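Local coordinates for substrate-binding protein (Synechococcus sp., PDB 6WPN) that probably binds a sugar or oligosaccharide in the periplasm as the substrate-capturing component of a transport system, at residues A[240-245]-A[401-406]; A[227-232]-A[397-402]; A[110-115]-A[317-322]. All coordinates share one frame; numbering follows the deposited sequence.

Contact 1: residues A[240-245]-A[401-406]; sequences EVVSQG and RAMLGQ
Val242 and Met403 form the nearest backbone pair here, their CA atoms 8.2 Å apart, where the loop before helix 246-254 passes the C-terminal end of helix 388-403. The side chains of both set out toward the opposite segment, and the branched side chain of Val242 divides its contacts. CG1 rests 4.2 Å from SE of Met403, which is modelled as selenomethionine. CG2 lies 4.4 Å from CD2 of Leu404, a looser touch at the exposed margin. Met403 suits the inner position because its long, flexible chain reaches across to Val242 while also packing against Trp228 and Tyr232 of helix 219-233. In this solute-binding protein fold the contact thus joins an interhelical loop to a helix end, and Val241, beside Val242 in the loop, is hydrogen-bonded through its backbone to Val188. The helix ends in a Schellman motif: Gln406 N bonds to Arg401 O at 2.9 Å and Gly405 N to Ala402 O at 3.1 Å. Gly405 adopts the positive phi (76°) that this turn needs and that glycine accepts readily. On the loop side, Glu240 O receives both Ser243 N and Gln244 N, drawing the backbone into a compact turn that presents Val242.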
loop_
_atom_site.group_PDB
_atom_site.type_symbol
_atom_site.label_atom_id
_atom_site.label_comp_id
_atom_site.label_asym_id
_atom_site.label_seq_id
_atom_site.Cartn_x
_atom_site.Cartn_y
_atom_site.Cartn_z
ATOM N N GLU A 240 12.428 17.098 5.728
ATOM C CA GLU A 240 11.006 17.237 5.455
ATOM C C GLU A 240 10.250 15.920 5.550
ATOM O O GLU A 240 9.080 15.871 5.156
ATOM C CB GLU A 240 10.781 17.867 4.075
ATOM C CG GLU A 240 11.305 17.051 2.894
ATOM C CD GLU A 240 12.684 17.497 2.424
ATOM O OE1 GLU A 240 13.472 17.996 3.258
ATOM O OE2 GLU A 240 12.970 17.361 1.211
ATOM N N VAL A 241 10.872 14.860 6.076
ATOM C CA VAL A 241 10.104 13.645 6.318
ATOM C C VAL A 241 9.077 13.866 7.419
ATOM O O VAL A 241 8.047 13.185 7.441
ATOM C CB VAL A 241 11.010 12.448 6.672
ATOM C CG1 VAL A 241 11.915 12.076 5.497
ATOM C CG2 VAL A 241 11.827 12.741 7.908
ATOM N N VAL A 242 9.314 14.831 8.316
ATOM C CA VAL A 242 8.352 15.130 9.374
ATOM C C VAL A 242 7.202 15.992 8.890
ATOM O O VAL A 242 6.244 16.209 9.644
ATOM C CB VAL A 242 9.012 15.822 10.582
ATOM C CG1 VAL A 242 10.069 14.913 11.212
ATOM C CG2 VAL A 242 9.609 17.164 10.177
ATOM N N SER A 243 7.264 16.501 7.663
ATOM C CA SER A 243 6.241 17.419 7.197
ATOM C C SER A 243 5.711 17.130 5.798
ATOM O O SER A 243 4.682 17.707 5.428
ATOM C CB SER A 243 6.764 18.861 7.247
ATOM O OG SER A 243 7.819 19.038 6.333
ATOM N N GLN A 244 6.353 16.264 5.018
ATOM C CA GLN A 244 5.926 15.973 3.655
ATOM C C GLN A 244 5.885 14.466 3.439
ATOM O O GLN A 244 6.621 13.708 4.081
ATOM C CB GLN A 244 6.862 16.635 2.617
ATOM C CG GLN A 244 6.749 18.158 2.573
ATOM C CD GLN A 244 7.685 18.804 1.568
ATOM O OE1 GLN A 244 8.855 18.438 1.460
ATOM N NE2 GLN A 244 7.174 19.773 0.830
ATOM N N GLY A 245 5.017 14.037 2.525
ATOM C CA GLY A 245 4.783 12.634 2.270
ATOM C C GLY A 245 5.569 12.104 1.089
ATOM O O GLY A 245 6.562 12.694 0.649
ATOM N N ARG A 401 7.886 14.099 17.550
ATOM C CA ARG A 401 8.419 14.888 18.656
ATOM C C ARG A 401 9.816 14.431 19.050
ATOM O O ARG A 401 10.643 15.249 19.466
ATOM C CB ARG A 401 7.488 14.804 19.865
ATOM C CG ARG A 401 6.093 15.346 19.631
ATOM C CD ARG A 401 5.239 15.099 20.851
ATOM N NE ARG A 401 5.660 15.927 21.970
ATOM C CZ ARG A 401 5.301 15.715 23.231
ATOM N NH1 ARG A 401 4.528 14.682 23.530
ATOM N NH2 ARG A 401 5.716 16.533 24.191
ATOM N N ALA A 402 10.093 13.132 18.945
ATOM C CA ALA A 402 11.409 12.631 19.315
ATOM C C ALA A 402 12.451 12.932 18.248
ATOM O O ALA A 402 13.614 13.191 18.579
ATOM C CB ALA A 402 11.347 11.128 19.579
HETATM N N MSE A 403 12.060 12.912 16.979
HETATM C CA MSE A 403 12.983 13.205 15.890
HETATM C C MSE A 403 13.421 14.659 15.926
HETATM O O MSE A 403 14.583 14.970 15.667
HETATM C CB MSE A 403 12.344 12.886 14.541
HETATM C CG MSE A 403 12.235 11.405 14.241
HETATM SE SE MSE A 403 11.099 11.097 12.695
HETATM C CE MSE A 403 12.183 9.771 11.751
ATOM N N LEU A 404 12.487 15.550 16.248
ATOM C CA LEU A 404 12.797 16.969 16.358
ATOM C C LEU A 404 13.538 17.317 17.642
ATOM O O LEU A 404 13.853 18.494 17.858
ATOM C CB LEU A 404 11.512 17.796 16.265
ATOM C CG LEU A 404 10.814 17.807 14.904
ATOM C CD1 LEU A 404 9.460 18.494 14.991
ATOM C CD2 LEU A 404 11.694 18.495 13.874
ATOM N N GLY A 405 13.832 16.330 18.487
ATOM C CA GLY A 405 14.547 16.585 19.718
ATOM C C GLY A 405 13.734 17.218 20.822
ATOM O O GLY A 405 14.315 17.765 21.763
ATOM N N GLN A 406 12.402 17.167 20.745
ATOM C CA GLN A 406 11.590 17.748 21.810
ATOM C C GLN A 406 11.451 16.798 22.993
ATOM O O GLN A 406 11.295 17.253 24.129
ATOM C CB GLN A 406 10.211 18.137 21.273
ATOM C CG GLN A 406 10.259 19.211 20.196
ATOM C CD GLN A 406 8.989 19.273 19.367
ATOM O OE1 GLN A 406 7.991 18.624 19.686
ATOM N NE2 GLN A 406 9.031 20.034 18.279
#

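Contact 2: residues A[227-232]-A[397-402]; sequences FWTDLY and TQLQRA
Thr229 OG1 is surrounded on the inner side of two packed helices: it donates a hydrogen bond to Phe225 O in the preceding turn, has a weak one with Ser409 OG, and lies 3.5 Å from Leu399 CD1 and 3.6 Å from Ala402 CB. The motif is a helix pair, 219-233 against 388-403, in what is probably a periplasmic binding protein fold, as the solute-binding family suggests. The axes of the two short segments approach to 9.4 Å and cross at -39°, running in broadly the same direction. Threonine suits this buried site because the backbone carbonyl of its own helix satisfies the hydroxyl, leaving the methyl for packing. That methyl, CG2, stands anti to the backbone N and sits 3.5 Å from Ala402 O, a carbonyl that also accepts a hydrogen bond from Arg233 NH2. The small Ala402 lets the helices come this close, with the CA atoms of Thr229 and Ala402 6.1 Å apart. Leu399 extends the interface: with CG anti to the backbone N (chi1 178°), its branch slides past Thr229 in the opposite direction and places CD2 3.9 Å from Trp228 CB. Thus the tryptophan meets this helix mainly through its root, while its indole leads away and packs on Leu196 and Trp165, whose ring plane is steeply inclined to its own. Phe227 CD1 lies over the centre of one indole face, 3.6 Å above its plane. On helix 388-403, away from Thr229, Gln398 packs against helix 409-427, and Arg401 NH1 donates to Gln398 OE1 at 3.1 Å, the donor in the carbonyl plane on a lone pair, with an N-H...O angle of 142°.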
loop_
_atom_site.group_PDB
_atom_site.type_symbol
_atom_site.label_atom_id
_atom_site.label_comp_id
_atom_site.label_asym_id
_atom_site.label_seq_id
_atom_site.Cartn_x
_atom_site.Cartn_y
_atom_site.Cartn_z
ATOM N N PHE A 227 15.545 3.655 16.354
ATOM C CA PHE A 227 16.062 3.538 14.996
ATOM C C PHE A 227 15.745 4.785 14.182
ATOM O O PHE A 227 16.643 5.424 13.621
ATOM C CB PHE A 227 15.473 2.288 14.332
ATOM C CG PHE A 227 15.909 2.076 12.903
ATOM C CD1 PHE A 227 15.150 2.572 11.852
ATOM C CD2 PHE A 227 17.060 1.356 12.611
ATOM C CE1 PHE A 227 15.537 2.371 10.537
ATOM C CE2 PHE A 227 17.453 1.145 11.297
ATOM C CZ PHE A 227 16.691 1.655 10.256
ATOM N N TRP A 228 14.467 5.162 14.136
ATOM C CA TRP A 228 14.052 6.290 13.311
ATOM C C TRP A 228 14.451 7.619 13.935
ATOM O O TRP A 228 14.810 8.562 13.220
ATOM C CB TRP A 228 12.548 6.219 13.075
ATOM C CG TRP A 228 12.196 5.070 12.197
ATOM C CD1 TRP A 228 11.573 3.914 12.561
ATOM C CD2 TRP A 228 12.476 4.953 10.802
ATOM N NE1 TRP A 228 11.438 3.084 11.472
ATOM C CE2 TRP A 228 11.984 3.702 10.380
ATOM C CE3 TRP A 228 13.096 5.788 9.864
ATOM C CZ2 TRP A 228 12.086 3.270 9.062
ATOM C CZ3 TRP A 228 13.197 5.355 8.560
ATOM C CH2 TRP A 228 12.694 4.110 8.170
ATOM N N THR A 229 14.405 7.716 15.264
ATOM C CA THR A 229 14.833 8.942 15.926
ATOM C C THR A 229 16.300 9.232 15.631
ATOM O O THR A 229 16.659 10.345 15.229
ATOM C CB THR A 229 14.608 8.830 17.434
ATOM O OG1 THR A 229 13.213 8.638 17.696
ATOM C CG2 THR A 229 15.085 10.096 18.139
ATOM N N ASP A 230 17.159 8.222 15.795
ATOM C CA ASP A 230 18.592 8.415 15.599
ATOM C C ASP A 230 18.924 8.723 14.141
ATOM O O ASP A 230 19.810 9.538 13.861
ATOM C CB ASP A 230 19.353 7.174 16.069
ATOM C CG ASP A 230 19.237 6.948 17.567
ATOM O OD1 ASP A 230 18.989 7.924 18.309
ATOM O OD2 ASP A 230 19.400 5.787 18.007
ATOM N N LEU A 231 18.229 8.089 13.198
ATOM C CA LEU A 231 18.464 8.397 11.791
ATOM C C LEU A 231 18.191 9.870 11.506
ATOM O O LEU A 231 18.994 10.550 10.858
ATOM C CB LEU A 231 17.595 7.508 10.899
ATOM C CG LEU A 231 18.052 6.069 10.650
ATOM C CD1 LEU A 231 17.121 5.393 9.664
ATOM C CD2 LEU A 231 19.474 6.025 10.144
ATOM N N TYR A 232 17.073 10.389 12.017
ATOM C CA TYR A 232 16.729 11.780 11.750
ATOM C C TYR A 232 17.699 12.730 12.441
ATOM O O TYR A 232 18.159 13.707 11.837
ATOM C CB TYR A 232 15.300 12.071 12.203
ATOM C CG TYR A 232 14.802 13.407 11.715
ATOM C CD1 TYR A 232 14.258 13.542 10.442
ATOM C CD2 TYR A 232 14.915 14.543 12.502
ATOM C CE1 TYR A 232 13.812 14.761 9.982
ATOM C CE2 TYR A 232 14.473 15.771 12.046
ATOM C CZ TYR A 232 13.924 15.872 10.786
ATOM O OH TYR A 232 13.480 17.086 10.329
ATOM N N THR A 397 2.955 10.924 15.421
ATOM C CA THR A 397 3.046 12.201 16.127
ATOM C C THR A 397 4.104 12.157 17.220
ATOM O O THR A 397 4.908 13.088 17.352
ATOM C CB THR A 397 1.690 12.582 16.721
ATOM O OG1 THR A 397 0.747 12.803 15.664
ATOM C CG2 THR A 397 1.815 13.841 17.570
ATOM N N GLN A 398 4.100 11.102 18.037
ATOM C CA GLN A 398 5.084 11.001 19.111
ATOM C C GLN A 398 6.488 10.793 18.555
ATOM O O GLN A 398 7.453 11.388 19.048
ATOM C CB GLN A 398 4.710 9.869 20.071
ATOM C CG GLN A 398 3.424 10.112 20.851
ATOM C CD GLN A 398 3.378 11.485 21.502
ATOM O OE1 GLN A 398 4.358 11.944 22.093
ATOM N NE2 GLN A 398 2.229 12.145 21.405
ATOM N N LEU A 399 6.623 9.959 17.523
ATOM C CA LEU A 399 7.932 9.775 16.908
ATOM C C LEU A 399 8.445 11.094 16.349
ATOM O O LEU A 399 9.639 11.402 16.451
ATOM C CB LEU A 399 7.852 8.719 15.806
ATOM C CG LEU A 399 9.143 8.436 15.032
ATOM C CD1 LEU A 399 10.244 7.986 15.973
ATOM C CD2 LEU A 399 8.910 7.391 13.962
ATOM N N GLN A 400 7.537 11.910 15.818
ATOM C CA GLN A 400 7.915 13.207 15.276
ATOM C C GLN A 400 8.481 14.119 16.356
ATOM O O GLN A 400 9.463 14.834 16.122
ATOM C CB GLN A 400 6.695 13.835 14.611
ATOM C CG GLN A 400 6.978 15.011 13.726
ATOM C CD GLN A 400 5.763 15.375 12.896
ATOM O OE1 GLN A 400 5.042 14.496 12.416
ATOM N NE2 GLN A 400 5.524 16.675 12.726
ATOM N N ARG A 401 7.886 14.099 17.550
ATOM C CA ARG A 401 8.419 14.888 18.656
ATOM C C ARG A 401 9.816 14.431 19.050
ATOM O O ARG A 401 10.643 15.249 19.466
ATOM C CB ARG A 401 7.488 14.804 19.865
ATOM C CG ARG A 401 6.093 15.346 19.631
ATOM C CD ARG A 401 5.239 15.099 20.851
ATOM N NE ARG A 401 5.660 15.927 21.970
ATOM C CZ ARG A 401 5.301 15.715 23.231
ATOM N NH1 ARG A 401 4.528 14.682 23.530
ATOM N NH2 ARG A 401 5.716 16.533 24.191
ATOM N N ALA A 402 10.093 13.132 18.945
ATOM C CA ALA A 402 11.409 12.631 19.315
ATOM C C ALA A 402 12.451 12.932 18.248
ATOM O O ALA A 402 13.614 13.191 18.579
ATOM C CB ALA A 402 11.347 11.128 19.579
#

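Contact 3: residues A[110-115]-A[317-322]; sequences LLPPGA and LALFLT
Leu319 carries this contact, its two methyls shared between Pro112 and Leu111 of the loop that passes alongside helix 311-321. CD1 meets the proline ring head on, 3.6 Å from Pro112 CD and 3.9 Å from Pro112 CG. CD2 lies 4.3 Å from CD2 of Leu111, a lighter touch. CG of Leu319 is anti to its carbonyl carbon (chi1 -69°), and a chi2 of 167° extends CD1 to the proline ring, while CD2 branches off to meet Leu111. Proline suits the exposed side, since its rigid, puckered apolar ring offers CD and CG to the leucine without a flexible side chain to order. Leu111, more sheltered, also packs on Val315 one turn earlier and on Ile137. In this probable alpha/beta binding-protein fold the helix packs on strand 137-149 and on helix 42-55, and the contact joins a surface loop to it. Pro112 also starts a type II beta turn ending at Ala115. Pro113 supplies the fixed phi of its second position and Gly114 the positive phi (75°) of its third; the closing bond from Ala115 N to Pro112 O is weak. Past Leu319, at the helix end, Thr322 OG1 donates to Ala318 O at 2.7 Å and is also hydrogen-bonded to Tyr119 OH.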
loop_
_atom_site.group_PDB
_atom_site.type_symbol
_atom_site.label_atom_id
_atom_site.label_comp_id
_atom_site.label_asym_id
_atom_site.label_seq_id
_atom_site.Cartn_x
_atom_site.Cartn_y
_atom_site.Cartn_z
ATOM N N LEU A 110 -24.580 -14.189 -1.294
ATOM C CA LEU A 110 -24.834 -13.848 -2.687
ATOM C C LEU A 110 -23.770 -14.366 -3.646
ATOM O O LEU A 110 -24.010 -14.385 -4.859
ATOM C CB LEU A 110 -24.953 -12.328 -2.849
ATOM C CG LEU A 110 -26.164 -11.651 -2.208
ATOM C CD1 LEU A 110 -26.097 -10.157 -2.446
ATOM C CD2 LEU A 110 -27.464 -12.227 -2.749
ATOM N N LEU A 111 -22.612 -14.780 -3.140
ATOM C CA LEU A 111 -21.539 -15.210 -4.022
ATOM C C LEU A 111 -21.904 -16.538 -4.682
ATOM O O LEU A 111 -22.460 -17.427 -4.028
ATOM C CB LEU A 111 -20.225 -15.353 -3.252
ATOM C CG LEU A 111 -19.515 -14.064 -2.825
ATOM C CD1 LEU A 111 -18.356 -14.377 -1.889
ATOM C CD2 LEU A 111 -19.022 -13.292 -4.041
ATOM N N PRO A 112 -21.620 -16.697 -5.973
ATOM C CA PRO A 112 -21.849 -17.986 -6.608
ATOM C C PRO A 112 -20.962 -19.042 -5.987
ATOM O O PRO A 112 -19.834 -18.749 -5.544
ATOM C CB PRO A 112 -21.467 -17.730 -8.074
ATOM C CG PRO A 112 -21.520 -16.246 -8.240
ATOM C CD PRO A 112 -21.105 -15.694 -6.919
ATOM N N PRO A 113 -21.422 -20.290 -5.935
ATOM C CA PRO A 113 -20.576 -21.354 -5.394
ATOM C C PRO A 113 -19.316 -21.505 -6.232
ATOM O O PRO A 113 -19.356 -21.449 -7.461
ATOM C CB PRO A 113 -21.471 -22.597 -5.468
ATOM C CG PRO A 113 -22.499 -22.265 -6.498
ATOM C CD PRO A 113 -22.737 -20.794 -6.362
ATOM N N GLY A 114 -18.185 -21.664 -5.549
ATOM C CA GLY A 114 -16.927 -21.779 -6.253
ATOM C C GLY A 114 -16.405 -20.481 -6.819
ATOM O O GLY A 114 -15.596 -20.500 -7.751
ATOM N N ALA A 115 -16.849 -19.343 -6.284
ATOM C CA ALA A 115 -16.315 -18.064 -6.728
ATOM C C ALA A 115 -14.945 -17.807 -6.126
ATOM O O ALA A 115 -14.087 -17.195 -6.775
ATOM C CB ALA A 115 -17.275 -16.929 -6.369
ATOM N N LEU A 317 -21.250 -6.910 -10.351
ATOM C CA LEU A 317 -20.295 -5.920 -10.836
ATOM C C LEU A 317 -18.914 -6.152 -10.239
ATOM O O LEU A 317 -17.910 -6.108 -10.957
ATOM C CB LEU A 317 -20.790 -4.509 -10.521
ATOM C CG LEU A 317 -19.811 -3.362 -10.801
ATOM C CD1 LEU A 317 -19.435 -3.309 -12.280
ATOM C CD2 LEU A 317 -20.402 -2.036 -10.349
ATOM N N ALA A 318 -18.845 -6.420 -8.933
ATOM C CA ALA A 318 -17.555 -6.678 -8.306
ATOM C C ALA A 318 -16.900 -7.926 -8.888
ATOM O O ALA A 318 -15.673 -7.978 -9.034
ATOM C CB ALA A 318 -17.719 -6.808 -6.792
ATOM N N LEU A 319 -17.701 -8.947 -9.216
ATOM C CA LEU A 319 -17.158 -10.144 -9.856
ATOM C C LEU A 319 -16.709 -9.866 -11.287
ATOM O O LEU A 319 -15.694 -10.409 -11.740
ATOM C CB LEU A 319 -18.189 -11.274 -9.832
ATOM C CG LEU A 319 -18.515 -11.887 -8.469
ATOM C CD1 LEU A 319 -19.758 -12.761 -8.547
ATOM C CD2 LEU A 319 -17.332 -12.692 -7.971
ATOM N N PHE A 320 -17.449 -9.025 -12.014
ATOM C CA PHE A 320 -17.056 -8.674 -13.376
ATOM C C PHE A 320 -15.752 -7.888 -13.391
ATOM O O PHE A 320 -14.879 -8.139 -14.230
ATOM C CB PHE A 320 -18.171 -7.883 -14.062
ATOM C CG PHE A 320 -17.840 -7.452 -15.467
ATOM C CD1 PHE A 320 -17.934 -8.345 -16.523
ATOM C CD2 PHE A 320 -17.455 -6.146 -15.733
ATOM C CE1 PHE A 320 -17.639 -7.947 -17.816
ATOM C CE2 PHE A 320 -17.160 -5.742 -17.024
ATOM C CZ PHE A 320 -17.250 -6.645 -18.067
ATOM N N LEU A 321 -15.606 -6.926 -12.479
ATOM C CA LEU A 321 -14.386 -6.128 -12.440
ATOM C C LEU A 321 -13.179 -6.968 -12.057
ATOM O O LEU A 321 -12.046 -6.619 -12.406
ATOM C CB LEU A 321 -14.546 -4.967 -11.458
ATOM C CG LEU A 321 -15.441 -3.808 -11.895
ATOM C CD1 LEU A 321 -15.702 -2.867 -10.727
ATOM C CD2 LEU A 321 -14.825 -3.060 -13.068
ATOM N N THR A 322 -13.398 -8.070 -11.344
ATOM C CA THR A 322 -12.315 -8.888 -10.824
ATOM C C THR A 322 -12.223 -10.252 -11.502
ATOM O O THR A 322 -11.602 -11.166 -10.954
ATOM C CB THR A 322 -12.474 -9.061 -9.314
ATOM O OG1 THR A 322 -13.699 -9.754 -9.045
ATOM C CG2 THR A 322 -12.506 -7.707 -8.626
#

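Contacts 1 and 2 are neighbours, with centres 7 Å apart. Both use helix 388-403, share Arg401 and Ala402, and touch directly where the selenomethionine methyl of Met403 packs on the backbone of Trp228. Contact 2 is the buried helix-to-helix interface, in which a hydroxyl satisfied within its own helix sits among small and branched apolar groups. Contact 1, at the end of the same helix, is only partly buried and purely apolar. Contact 3 lies about 45 Å from both, centre to centre, across the chain's centre, consistent with the two-lobed architecture of binding proteins. It is a surface contact, again apolar, with a loop containing two consecutive prolines in place of a second helix.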